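Long-range contacts in rhamnosidase B (Bacillus sp., PDB 2OKX), which probably hydrolyses terminal alpha-L-rhamnose residues from rhamnose-containing glycosides, as a family 78 glycoside hydrolase that inverts the anomeric configuration: residues W67-F72 with L603-D609; V574-G578 with D616-W622. All coordinates share one frame; numbering follows the deposited sequence.

Interaction 1: residues W67-F72 with L603-D609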
loop_
_atom_site.group_PDB
_atom_site.type_symbol
_atom_site.label_atom_id
_atom_site.label_comp_id
_atom_site.label_asym_id
_atom_site.label_seq_id
_atom_site.Cartn_x
_atom_site.Cartn_y
_atom_site.Cartn_z
ATOM N N TRP A 67 0.075 4.113 -16.366
ATOM C CA TRP A 67 0.585 5.457 -16.612
ATOM C C TRP A 67 -0.464 5.824 -17.666
ATOM O O TRP A 67 -0.716 5.039 -18.586
ATOM C CB TRP A 67 1.962 5.448 -17.290
ATOM C CG TRP A 67 3.111 4.980 -16.454
ATOM C CD1 TRP A 67 3.756 3.777 -16.543
ATOM C CD2 TRP A 67 3.792 5.727 -15.437
ATOM N NE1 TRP A 67 4.798 3.733 -15.647
ATOM C CE2 TRP A 67 4.843 4.913 -14.956
ATOM C CE3 TRP A 67 3.617 7.004 -14.885
ATOM C CZ2 TRP A 67 5.718 5.336 -13.950
ATOM C CZ3 TRP A 67 4.486 7.424 -13.884
ATOM C CH2 TRP A 67 5.525 6.590 -13.428
ATOM N N PRO A 68 -1.113 6.988 -17.539
ATOM C CA PRO A 68 -2.122 7.349 -18.541
ATOM C C PRO A 68 -1.676 7.193 -20.000
ATOM O O PRO A 68 -2.499 6.919 -20.873
ATOM C CB PRO A 68 -2.453 8.790 -18.177
ATOM C CG PRO A 68 -2.357 8.758 -16.675
ATOM C CD PRO A 68 -1.078 7.972 -16.443
ATOM N N LYS A 69 -0.380 7.355 -20.254
ATOM C CA LYS A 69 0.169 7.239 -21.605
ATOM C C LYS A 69 -0.038 5.828 -22.161
ATOM O O LYS A 69 -0.093 5.625 -23.376
ATOM C CB LYS A 69 1.666 7.569 -21.602
ATOM C CG LYS A 69 2.523 6.500 -20.935
ATOM C CD LYS A 69 4.012 6.833 -20.956
ATOM C CE LYS A 69 4.367 7.896 -19.936
ATOM N NZ LYS A 69 5.844 8.047 -19.800
ATOM N N GLU A 70 -0.138 4.853 -21.263
ATOM C CA GLU A 70 -0.354 3.466 -21.656
ATOM C C GLU A 70 -1.419 2.888 -20.731
ATOM O O GLU A 70 -1.130 2.078 -19.843
ATOM C CB GLU A 70 0.954 2.675 -21.557
ATOM C CG GLU A 70 2.083 3.274 -22.392
ATOM C CD GLU A 70 3.314 2.391 -22.468
ATOM O OE1 GLU A 70 3.829 1.979 -21.409
ATOM O OE2 GLU A 70 3.775 2.114 -23.596
ATOM N N GLN A 71 -2.651 3.340 -20.954
ATOM C CA GLN A 71 -3.824 2.940 -20.186
ATOM C C GLN A 71 -4.201 1.484 -20.461
ATOM O O GLN A 71 -4.598 1.135 -21.574
ATOM C CB GLN A 71 -4.989 3.867 -20.547
ATOM C CG GLN A 71 -6.267 3.677 -19.747
ATOM C CD GLN A 71 -6.107 4.027 -18.284
ATOM O OE1 GLN A 71 -5.332 4.913 -17.928
ATOM N NE2 GLN A 71 -6.857 3.344 -17.427
ATOM N N PHE A 72 -4.079 0.643 -19.438
ATOM C CA PHE A 72 -4.391 -0.781 -19.549
ATOM C C PHE A 72 -5.890 -1.072 -19.615
ATOM O O PHE A 72 -6.676 -0.519 -18.841
ATOM C CB PHE A 72 -3.786 -1.531 -18.360
ATOM C CG PHE A 72 -2.303 -1.757 -18.468
ATOM C CD1 PHE A 72 -1.797 -2.755 -19.290
ATOM C CD2 PHE A 72 -1.412 -0.982 -17.729
ATOM C CE1 PHE A 72 -0.417 -2.988 -19.375
ATOM C CE2 PHE A 72 -0.035 -1.204 -17.807
ATOM C CZ PHE A 72 0.462 -2.213 -18.632
ATOM N N LEU A 603 6.848 -1.654 -15.738
ATOM C CA LEU A 603 6.232 -0.377 -15.372
ATOM C C LEU A 603 7.236 0.695 -14.946
ATOM O O LEU A 603 6.990 1.892 -15.126
ATOM C CB LEU A 603 5.214 -0.579 -14.241
ATOM C CG LEU A 603 3.852 -1.186 -14.595
ATOM C CD1 LEU A 603 3.062 -1.488 -13.318
ATOM C CD2 LEU A 603 3.077 -0.212 -15.477
ATOM N N VAL A 604 8.368 0.269 -14.395
ATOM C CA VAL A 604 9.374 1.210 -13.912
ATOM C C VAL A 604 9.941 2.178 -14.954
ATOM O O VAL A 604 10.030 3.377 -14.697
ATOM C CB VAL A 604 10.537 0.461 -13.217
ATOM C CG1 VAL A 604 11.579 1.455 -12.715
ATOM C CG2 VAL A 604 9.989 -0.360 -12.048
ATOM N N PRO A 605 10.335 1.678 -16.138
ATOM C CA PRO A 605 10.884 2.577 -17.162
ATOM C C PRO A 605 9.900 3.659 -17.610
ATOM O O PRO A 605 10.288 4.638 -18.249
ATOM C CB PRO A 605 11.252 1.625 -18.297
ATOM C CG PRO A 605 11.622 0.368 -17.564
ATOM C CD PRO A 605 10.511 0.270 -16.536
ATOM N N GLY A 606 8.627 3.473 -17.277
ATOM C CA GLY A 606 7.614 4.443 -17.651
ATOM C C GLY A 606 7.790 5.774 -16.938
ATOM O O GLY A 606 7.164 6.767 -17.310
ATOM N N SER A 607 8.638 5.798 -15.914
ATOM C CA SER A 607 8.894 7.020 -15.157
ATOM C C SER A 607 10.108 7.769 -15.710
ATOM O O SER A 607 10.549 8.762 -15.133
ATOM C CB SER A 607 9.135 6.692 -13.681
ATOM O OG SER A 607 10.354 5.992 -13.508
ATOM N N ALA A 608 10.647 7.281 -16.826
ATOM C CA ALA A 608 11.813 7.896 -17.456
ATOM C C ALA A 608 11.588 9.372 -17.782
ATOM O O ALA A 608 12.503 10.184 -17.641
ATOM C CB ALA A 608 12.184 7.134 -18.725
ATOM N N ASP A 609 10.379 9.720 -18.222
ATOM C CA ASP A 609 10.072 11.111 -18.549
ATOM C C ASP A 609 10.212 12.002 -17.322
ATOM O O ASP A 609 10.617 13.159 -17.431
ATOM C CB ASP A 609 8.652 11.249 -19.110
ATOM C CG ASP A 609 8.509 10.655 -20.496
ATOM O OD1 ASP A 609 9.381 10.919 -21.351
ATOM O OD2 ASP A 609 7.517 9.933 -20.736
#

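Interaction 2: residues V574-G578 with D616-W622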
loop_
_atom_site.group_PDB
_atom_site.type_symbol
_atom_site.label_atom_id
_atom_site.label_comp_id
_atom_site.label_asym_id
_atom_site.label_seq_id
_atom_site.Cartn_x
_atom_site.Cartn_y
_atom_site.Cartn_z
ATOM N N VAL A 574 0.690 0.311 -2.548
ATOM C CA VAL A 574 1.529 0.902 -3.591
ATOM C C VAL A 574 2.642 -0.018 -4.088
ATOM O O VAL A 574 3.274 -0.726 -3.303
ATOM C CB VAL A 574 2.187 2.210 -3.074
ATOM C CG1 VAL A 574 3.205 2.735 -4.087
ATOM C CG2 VAL A 574 1.116 3.262 -2.819
ATOM N N PHE A 575 2.882 0.000 -5.397
ATOM C CA PHE A 575 3.955 -0.801 -5.953
ATOM C C PHE A 575 5.273 -0.065 -5.733
ATOM O O PHE A 575 5.658 0.804 -6.525
ATOM C CB PHE A 575 3.735 -1.061 -7.451
ATOM C CG PHE A 575 4.964 -1.563 -8.176
ATOM C CD1 PHE A 575 5.913 -2.350 -7.523
ATOM C CD2 PHE A 575 5.172 -1.242 -9.514
ATOM C CE1 PHE A 575 7.052 -2.806 -8.196
ATOM C CE2 PHE A 575 6.303 -1.691 -10.197
ATOM C CZ PHE A 575 7.246 -2.473 -9.535
ATOM N N TRP A 576 5.946 -0.397 -4.637
ATOM C CA TRP A 576 7.237 0.194 -4.333
ATOM C C TRP A 576 8.276 -0.728 -4.956
ATOM O O TRP A 576 8.283 -1.935 -4.711
ATOM C CB TRP A 576 7.447 0.298 -2.825
ATOM C CG TRP A 576 6.797 1.503 -2.203
ATOM C CD1 TRP A 576 5.528 1.592 -1.697
ATOM C CD2 TRP A 576 7.415 2.771 -1.963
ATOM N NE1 TRP A 576 5.327 2.839 -1.142
ATOM C CE2 TRP A 576 6.471 3.579 -1.291
ATOM C CE3 TRP A 576 8.682 3.302 -2.243
ATOM C CZ2 TRP A 576 6.755 4.890 -0.891
ATOM C CZ3 TRP A 576 8.966 4.608 -1.845
ATOM C CH2 TRP A 576 8.005 5.385 -1.175
ATOM N N VAL A 577 9.145 -0.146 -5.773
ATOM C CA VAL A 577 10.165 -0.899 -6.487
ATOM C C VAL A 577 11.132 -1.676 -5.605
ATOM O O VAL A 577 11.370 -2.862 -5.837
ATOM C CB VAL A 577 10.954 0.042 -7.414
ATOM C CG1 VAL A 577 11.993 -0.742 -8.211
ATOM C CG2 VAL A 577 9.982 0.755 -8.349
ATOM N N GLY A 578 11.687 -1.017 -4.595
ATOM C CA GLY A 578 12.628 -1.696 -3.723
ATOM C C GLY A 578 12.055 -2.946 -3.083
ATOM O O GLY A 578 12.693 -4.001 -3.076
ATOM N N ASP A 616 10.772 5.638 -7.296
ATOM C CA ASP A 616 10.840 4.558 -6.317
ATOM C C ASP A 616 9.525 3.789 -6.144
ATOM O O ASP A 616 9.496 2.740 -5.501
ATOM C CB ASP A 616 11.359 5.100 -4.974
ATOM C CG ASP A 616 10.683 6.396 -4.553
ATOM O OD1 ASP A 616 11.328 7.183 -3.824
ATOM O OD2 ASP A 616 9.516 6.624 -4.933
ATOM N N GLN A 617 8.445 4.322 -6.710
ATOM C CA GLN A 617 7.135 3.670 -6.702
ATOM C C GLN A 617 6.413 4.136 -7.967
ATOM O O GLN A 617 6.491 5.310 -8.331
ATOM C CB GLN A 617 6.325 3.984 -5.423
ATOM C CG GLN A 617 6.617 5.307 -4.732
ATOM C CD GLN A 617 5.953 6.487 -5.409
ATOM O OE1 GLN A 617 4.724 6.558 -5.498
ATOM N NE2 GLN A 617 6.763 7.423 -5.887
ATOM N N VAL A 618 5.745 3.207 -8.652
ATOM C CA VAL A 618 5.057 3.513 -9.907
ATOM C C VAL A 618 3.805 2.655 -10.127
ATOM O O VAL A 618 3.627 1.629 -9.469
ATOM C CB VAL A 618 5.998 3.258 -11.114
ATOM C CG1 VAL A 618 7.271 4.081 -10.981
ATOM C CG2 VAL A 618 6.344 1.765 -11.194
ATOM N N PRO A 619 2.891 3.096 -11.015
ATOM C CA PRO A 619 2.936 4.361 -11.763
ATOM C C PRO A 619 2.387 5.371 -10.764
ATOM O O PRO A 619 1.276 5.199 -10.259
ATOM C CB PRO A 619 1.996 4.103 -12.936
ATOM C CG PRO A 619 0.960 3.203 -12.330
ATOM C CD PRO A 619 1.786 2.244 -11.494
ATOM N N SER A 620 3.163 6.411 -10.466
ATOM C CA SER A 620 2.749 7.369 -9.447
ATOM C C SER A 620 2.918 8.848 -9.761
ATOM O O SER A 620 3.727 9.237 -10.607
ATOM C CB SER A 620 3.500 7.054 -8.149
ATOM O OG SER A 620 3.278 8.041 -7.161
ATOM N N ALA A 621 2.149 9.666 -9.047
ATOM C CA ALA A 621 2.198 11.113 -9.204
ATOM C C ALA A 621 3.194 11.708 -8.212
ATOM O O ALA A 621 3.374 12.923 -8.163
ATOM C CB ALA A 621 0.811 11.716 -8.992
ATOM N N TRP A 622 3.824 10.859 -7.404
ATOM C CA TRP A 622 4.827 11.345 -6.459
ATOM C C TRP A 622 6.182 11.144 -7.124
ATOM O O TRP A 622 6.678 10.021 -7.209
ATOM C CB TRP A 622 4.795 10.580 -5.126
ATOM C CG TRP A 622 5.892 11.016 -4.157
ATOM C CD1 TRP A 622 6.594 12.196 -4.189
ATOM C CD2 TRP A 622 6.370 10.303 -3.002
ATOM N NE1 TRP A 622 7.471 12.259 -3.131
ATOM C CE2 TRP A 622 7.356 11.113 -2.387
ATOM C CE3 TRP A 622 6.061 9.061 -2.427
ATOM C CZ2 TRP A 622 8.035 10.720 -1.224
ATOM C CZ3 TRP A 622 6.735 8.669 -1.267
ATOM C CH2 TRP A 622 7.711 9.498 -0.680
HETATM O O HOH W 1 1.623 2.029 -7.356
#

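Interaction 1: residues W67-F72 with L603-D609
Trp67 reaches out of a short turn and lays its indole against the backbone of Leu603-Ser607. CB already points toward the 3-10 segment 604-607, and with CG anti to the residue's own carbonyl carbon (chi1 -70°) the ring continues that way. CD1 faces the methyl CD2 of Leu603 at 4.2 Å. Next along the edge, NE1 gives its hydrogen to Leu603 O at 2.9 Å; the acceptor lies nearly in the indole plane and is met on a lone pair, and the bond is fairly straight at 163°. That oxygen also takes the amide of Gly606, so two donors grip it. CE2 lies against Gly606 C, whose peptide covers one face of the indole, with Gly606 O 3.8 Å above the plane. CZ2 comes obliquely to Ser607 N at 3.5 Å, and at the far end CH2 meets Ser607 CB at 3.6 Å. Without the indole, as with an alanine here, Leu603 O would probably lose one of its two donors and the Gly606 peptide its cover.

Trp67 begins a type I turn that runs to Glu70 and leads into strand 70-77 of the N-terminal beta domain, whereas Leu603 closes helix 595-603 of the helical glycosidase domain, so this is a seam between two domains. Gly606 packs so near NE1 that a side chain there would clash with the indole.

Lys69, bent at chi3 (76°), comes to the same loop from the turn. Its NZ makes a salt bridge of 2.7 Å to Asp609 OD2, entering on the anti side of the carboxylate, and a second bond of 3.1 Å to Gly606 O. Farther along the strand, Leu603 CD2 touches the edge of the Phe72 ring at CE2, 4.0 Å away, while Arg599 makes a cation-pi contact with that ring.

Interaction 2: residues V574-G578 with D616-W622
Val577 N donates to Asp616 O at 2.9 Å (156°), and Val618 N to Phe575 O at 3.2 Å, around a single beta bridge of Trp576 with Gln617. This joins the start of helix 577-590 to the loop between helices 595-603 and 627-644 of the six-hairpin glycosidase domain. A water links Phe575 N to Val618 O, the carbonyl of the cis peptide before Pro619.

Gln617 chi1, near 28° and well off a staggered value, puts CG over the six-membered ring of Trp576, 3.6 Å from its centroid and almost on the normal, a CH-pi contact. The bend at chi2 swings the amide toward its partners: NE2 donates to Asp616 OD2 at 3.0 Å and to Trp622 O at 2.9 Å, both close to the amide plane. Ser620 OG donates to OE1, and the three bonds together fix the amide's rotation. Ser620 OG also accepts Trp622 N, an ST turn. Phe575 CE2 touches Val618 CG2, and Trp576 CH2 comes within 3.5 Å of Trp622 CZ3, the two ring planes at 84°.

Glu572 takes the Trp576 NE1 hydrogen, and Ser624 bonds to Asp616 OD1. Buried polar groups are thus satisfied partly within 616-622 and partly from outside; the amide's bonds point elsewhere, and the methylene CG is what lies over the indole face.

From the N terminus, the chain passes 67-72 in the N-terminal beta domain, runs through the further beta domains, and enters the helical domain. It reaches 574-578 at the start of helix 577-590, then 603-609, where interaction 1 closes a loop of some 530 residues, and finally 616-622, where interaction 2 closes a short one of 37, largely helical. The second loop begins before the first ends, so the two cross. Their centres lie about 11 Å apart and they touch: the indole of Trp67 packs on Val618 and Pro619, and Val604 on Val577. Interaction 1 ties two domains together; interaction 2 joins two parts of the helical domain.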